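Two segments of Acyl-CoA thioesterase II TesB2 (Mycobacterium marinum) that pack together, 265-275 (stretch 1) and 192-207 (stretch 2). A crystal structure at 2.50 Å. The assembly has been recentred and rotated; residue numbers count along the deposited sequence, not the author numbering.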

# COMPACT_ATOMS: atom_id res chain seq x y z
N VAL A 265 -15.26 3.18 2.93
CA VAL A 265 -14.93 2.53 4.19
C VAL A 265 -13.59 1.86 4.20
O VAL A 265 -13.04 1.68 5.28
CB VAL A 265 -16.03 1.51 4.58
CG1 VAL A 265 -17.38 2.20 4.66
CG2 VAL A 265 -16.10 0.36 3.59
N ALA A 266 -13.06 1.48 3.02
CA ALA A 266 -11.69 0.91 2.88
C ALA A 266 -11.06 1.09 1.48
O ALA A 266 -11.77 1.19 0.47
CB ALA A 266 -11.65 -0.55 3.31
N ALA A 267 -9.73 1.19 1.45
CA ALA A 267 -8.92 1.27 0.24
C ALA A 267 -7.94 0.13 0.27
O ALA A 267 -7.50 -0.27 1.34
CB ALA A 267 -8.18 2.58 0.14
N VAL A 268 -7.64 -0.44 -0.89
CA VAL A 268 -6.69 -1.55 -0.96
C VAL A 268 -5.82 -1.41 -2.19
O VAL A 268 -6.31 -1.04 -3.25
CB VAL A 268 -7.39 -2.93 -1.06
CG1 VAL A 268 -6.36 -4.04 -1.17
CG2 VAL A 268 -8.33 -3.20 0.11
N MET A 269 -4.54 -1.73 -2.04
CA MET A 269 -3.64 -1.98 -3.17
C MET A 269 -3.00 -3.34 -2.99
O MET A 269 -2.64 -3.69 -1.88
CB MET A 269 -2.57 -0.94 -3.19
CG MET A 269 -3.06 0.39 -3.71
SD MET A 269 -2.73 0.36 -5.46
CE MET A 269 -1.31 1.44 -5.55
N GLN A 270 -2.86 -4.08 -4.09
CA GLN A 270 -2.28 -5.41 -4.08
C GLN A 270 -1.60 -5.69 -5.39
O GLN A 270 -2.14 -5.43 -6.47
CB GLN A 270 -3.37 -6.43 -3.82
CG GLN A 270 -2.97 -7.90 -3.87
CD GLN A 270 -4.00 -8.79 -3.18
OE1 GLN A 270 -5.20 -8.58 -3.36
NE2 GLN A 270 -3.56 -9.75 -2.38
N GLU A 271 -0.38 -6.21 -5.28
CA GLU A 271 0.37 -6.66 -6.43
C GLU A 271 0.33 -8.22 -6.47
O GLU A 271 0.34 -8.87 -5.42
CB GLU A 271 1.80 -6.13 -6.36
CG GLU A 271 2.60 -6.40 -7.62
CD GLU A 271 3.95 -5.69 -7.63
OE1 GLU A 271 4.71 -5.77 -6.61
OE2 GLU A 271 4.23 -5.07 -8.70
N GLY A 272 0.29 -8.80 -7.66
CA GLY A 272 0.32 -10.23 -7.83
C GLY A 272 1.32 -10.68 -8.88
O GLY A 272 1.78 -9.89 -9.71
N LEU A 273 1.67 -11.95 -8.83
CA LEU A 273 2.39 -12.59 -9.92
C LEU A 273 1.40 -12.79 -11.06
O LEU A 273 0.29 -13.21 -10.83
CB LEU A 273 2.97 -13.94 -9.47
CG LEU A 273 3.93 -14.64 -10.42
CD1 LEU A 273 5.25 -13.89 -10.52
CD2 LEU A 273 4.11 -16.06 -9.95
N THR A 274 1.79 -12.42 -12.28
CA THR A 274 1.01 -12.74 -13.45
C THR A 274 2.01 -13.00 -14.56
O THR A 274 2.20 -12.19 -15.47
CB THR A 274 -0.00 -11.65 -13.81
OG1 THR A 274 0.68 -10.42 -13.93
CG2 THR A 274 -1.11 -11.52 -12.77
N ARG A 275 2.63 -14.17 -14.45
CA ARG A 275 3.84 -14.52 -15.16
C ARG A 275 3.68 -15.60 -16.26
O ARG A 275 3.11 -16.65 -16.04
CB ARG A 275 4.89 -14.99 -14.15
CG ARG A 275 6.27 -15.29 -14.74
CD ARG A 275 7.28 -15.51 -13.65
NE ARG A 275 6.94 -16.71 -12.89
CZ ARG A 275 7.40 -17.05 -11.69
NH1 ARG A 275 6.97 -18.19 -11.14
NH2 ARG A 275 8.25 -16.28 -11.02
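Stretch 2, residues 192-207: ALAYMSDLTLLGSAQV

Stretch 1 is β-strand throughout, from Val 265 to Arg 275, and continues a strand that begins earlier in the chain. Stretch 2 enters as an α-helix already under way at Ala 192. Its phi/psi values stay near -65/-40 through Ser 197, and the i to i+4 bonds Met 196 N to Ala 192 O, Ser 197 N to Leu 193 O and Asp 198 N to Ala 194 O are each 3.0 Å long. The pattern then tightens: Thr 200 N and Leu 201 N both donate to Ser 197 O, at 3.0 Å each. A 3-10 segment follows over Leu 202 to Ala 205, with Ser 204 N to Leu 201 O at 2.9 Å and Ala 205 N to Leu 202 O at 3.1 Å.

Helix and strand run in the same general sense. The angle between their N-to-C directions is 37°, the signed crossing angle is -37°, and the axes come within 10.2 Å of each other. The register advances together along both stretches: the CA atoms of Ala 266 and Leu 193 lie 8.7 Å apart, those of Val 268 and Ser 197 8.0 Å, those of Gly 272 and Leu 202 6.6 Å, and those of Thr 274 and Ala 205 8.5 Å. The narrowest of these spacings falls at the glycine.

Strand alternation selects the contact face. The CA-to-CB bonds of Ala 266, Val 268, Gln 270 and Thr 274 point toward stretch 2, whereas those of Ala 267, Met 269, Glu 271 and Leu 273 point away. At the start of the contact, Ala 266 CB meets Leu 193 CD1 at 4.1 Å. One step along this face, Val 268 CG1 packs on Leu 201 CD2 at 3.8 Å and also lies 3.7 Å from Ser 197 OG.

Gln 270 has the largest covered area, 102 Å² of the residue. Its extended side chain, with chi1 and chi2 both t, places CG 3.8 Å from Leu 202 CG and carries the amide to stretch 2, where Gln 270 OE1 is 3.9 Å from Leu 201 CB. Two waters join the polar groups here. Water 1 accepts from Ser 197 OG at 2.6 Å and donates to Asp 198 OD1 at 2.8 Å and to Gln 270 OE1 at 2.5 Å; water 2 donates to Asp 198 O at 2.6 Å and accepts a weak bond from Gln 270 NE2 at 3.1 Å. These waters bridge the two stretches; Gln 270 NE2 also lies 3.4 Å from Asp 198 OD1.

At Gly 272, Leu 202 CD2 approaches the backbone N to 3.5 Å. An ideal CB on Gly 272 would point toward stretch 2 and lie 2.7 Å from Leu 202 CD1, a clash, so the leucine occupies space that the glycine leaves free. Farther on, the CA-to-CB bond of Gln 206 points sideways, but its side chain, with chi1 and chi2 both m, brings NE2 within 3.2 Å of Thr 274 CG2. In all, the two stretches bury 537 Å², both sides summed.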

# COMPACT_ATOMS: atom_id res chain seq x y z
N ALA A 192 -13.39 -10.02 7.51
CA ALA A 192 -14.30 -10.45 6.46
C ALA A 192 -13.97 -9.69 5.17
O ALA A 192 -13.79 -10.30 4.13
CB ALA A 192 -15.76 -10.24 6.88
N LEU A 193 -13.86 -8.36 5.26
CA LEU A 193 -13.59 -7.52 4.10
C LEU A 193 -12.18 -7.78 3.54
O LEU A 193 -11.99 -7.83 2.31
CB LEU A 193 -13.76 -6.03 4.45
CG LEU A 193 -13.41 -4.99 3.38
CD1 LEU A 193 -14.18 -3.71 3.60
CD2 LEU A 193 -11.93 -4.67 3.37
N ALA A 194 -11.20 -7.94 4.44
CA ALA A 194 -9.82 -8.15 4.04
C ALA A 194 -9.69 -9.53 3.36
O ALA A 194 -8.97 -9.69 2.37
CB ALA A 194 -8.88 -8.03 5.24
N TYR A 195 -10.45 -10.50 3.89
CA TYR A 195 -10.50 -11.83 3.31
C TYR A 195 -11.08 -11.83 1.89
O TYR A 195 -10.47 -12.38 0.94
CB TYR A 195 -11.35 -12.75 4.21
CG TYR A 195 -11.46 -14.18 3.72
CD1 TYR A 195 -10.40 -15.03 3.82
CD2 TYR A 195 -12.62 -14.65 3.11
CE1 TYR A 195 -10.48 -16.33 3.37
CE2 TYR A 195 -12.71 -15.96 2.66
CZ TYR A 195 -11.63 -16.79 2.79
OH TYR A 195 -11.65 -18.08 2.35
N MET A 196 -12.25 -11.22 1.73
CA MET A 196 -12.87 -11.19 0.39
C MET A 196 -12.04 -10.44 -0.63
O MET A 196 -12.00 -10.83 -1.80
CB MET A 196 -14.27 -10.63 0.42
CG MET A 196 -15.27 -11.61 1.01
SD MET A 196 -15.71 -12.91 -0.14
CE MET A 196 -16.66 -12.01 -1.38
N SER A 197 -11.34 -9.37 -0.20
CA SER A 197 -10.42 -8.65 -1.10
C SER A 197 -9.25 -9.56 -1.50
O SER A 197 -8.93 -9.71 -2.66
CB SER A 197 -9.89 -7.34 -0.47
OG SER A 197 -8.79 -6.80 -1.20
N ASP A 198 -8.65 -10.22 -0.53
CA ASP A 198 -7.63 -11.19 -0.87
C ASP A 198 -8.09 -12.28 -1.86
O ASP A 198 -7.25 -12.84 -2.55
CB ASP A 198 -7.01 -11.80 0.41
CG ASP A 198 -6.01 -10.86 1.08
OD1 ASP A 198 -5.56 -9.91 0.41
OD2 ASP A 198 -5.69 -11.07 2.27
N LEU A 199 -9.41 -12.57 -1.92
CA LEU A 199 -9.95 -13.56 -2.87
C LEU A 199 -10.30 -12.96 -4.20
O LEU A 199 -10.33 -13.68 -5.18
CB LEU A 199 -11.22 -14.25 -2.37
CG LEU A 199 -11.12 -15.02 -1.06
CD1 LEU A 199 -12.34 -15.90 -0.81
CD2 LEU A 199 -9.84 -15.86 -0.99
N THR A 200 -10.57 -11.65 -4.25
CA THR A 200 -11.22 -11.06 -5.44
C THR A 200 -10.51 -9.95 -6.16
O THR A 200 -10.75 -9.79 -7.32
CB THR A 200 -12.61 -10.51 -5.10
OG1 THR A 200 -12.47 -9.40 -4.20
CG2 THR A 200 -13.44 -11.59 -4.48
N LEU A 201 -9.66 -9.17 -5.52
CA LEU A 201 -9.06 -8.01 -6.22
C LEU A 201 -8.16 -8.35 -7.38
O LEU A 201 -8.29 -7.75 -8.40
CB LEU A 201 -8.31 -7.09 -5.27
CG LEU A 201 -7.78 -5.78 -5.85
CD1 LEU A 201 -8.88 -4.90 -6.42
CD2 LEU A 201 -7.07 -5.04 -4.73
N LEU A 202 -7.26 -9.30 -7.24
CA LEU A 202 -6.25 -9.55 -8.27
C LEU A 202 -6.86 -10.03 -9.59
O LEU A 202 -6.22 -9.92 -10.66
CB LEU A 202 -5.17 -10.53 -7.77
CG LEU A 202 -4.01 -9.87 -6.98
CD1 LEU A 202 -3.06 -10.91 -6.36
CD2 LEU A 202 -3.25 -8.89 -7.87
N GLY A 203 -8.09 -10.55 -9.52
CA GLY A 203 -8.91 -10.85 -10.72
C GLY A 203 -9.04 -9.65 -11.67
O GLY A 203 -9.11 -9.82 -12.88
N SER A 204 -9.05 -8.44 -11.13
CA SER A 204 -9.21 -7.23 -11.95
C SER A 204 -8.06 -7.02 -12.96
O SER A 204 -8.24 -6.34 -13.99
CB SER A 204 -9.38 -5.97 -11.08
OG SER A 204 -8.19 -5.64 -10.38
N ALA A 205 -6.89 -7.60 -12.65
CA ALA A 205 -5.76 -7.60 -13.56
C ALA A 205 -6.07 -8.40 -14.84
O ALA A 205 -5.49 -8.09 -15.89
CB ALA A 205 -4.50 -8.13 -12.88
N GLN A 206 -6.98 -9.39 -14.78
CA GLN A 206 -7.18 -10.31 -15.91
C GLN A 206 -8.31 -9.91 -16.85
O GLN A 206 -8.60 -10.65 -17.79
CB GLN A 206 -7.39 -11.77 -15.44
CG GLN A 206 -6.32 -12.32 -14.50
CD GLN A 206 -4.92 -12.21 -15.07
OE1 GLN A 206 -4.70 -12.40 -16.29
NE2 GLN A 206 -3.96 -11.90 -14.20
N VAL A 207 -8.90 -8.75 -16.63
CA VAL A 207 -10.16 -8.42 -17.30
C VAL A 207 -9.98 -8.39 -18.81
O VAL A 207 -10.82 -8.94 -19.56
CB VAL A 207 -10.71 -7.09 -16.79
CG1 VAL A 207 -11.79 -6.54 -17.70
CG2 VAL A 207 -11.29 -7.28 -15.40
O HOH W 1 -6.48 -7.94 -1.33
O HOH W 2 -4.69 -12.62 -2.21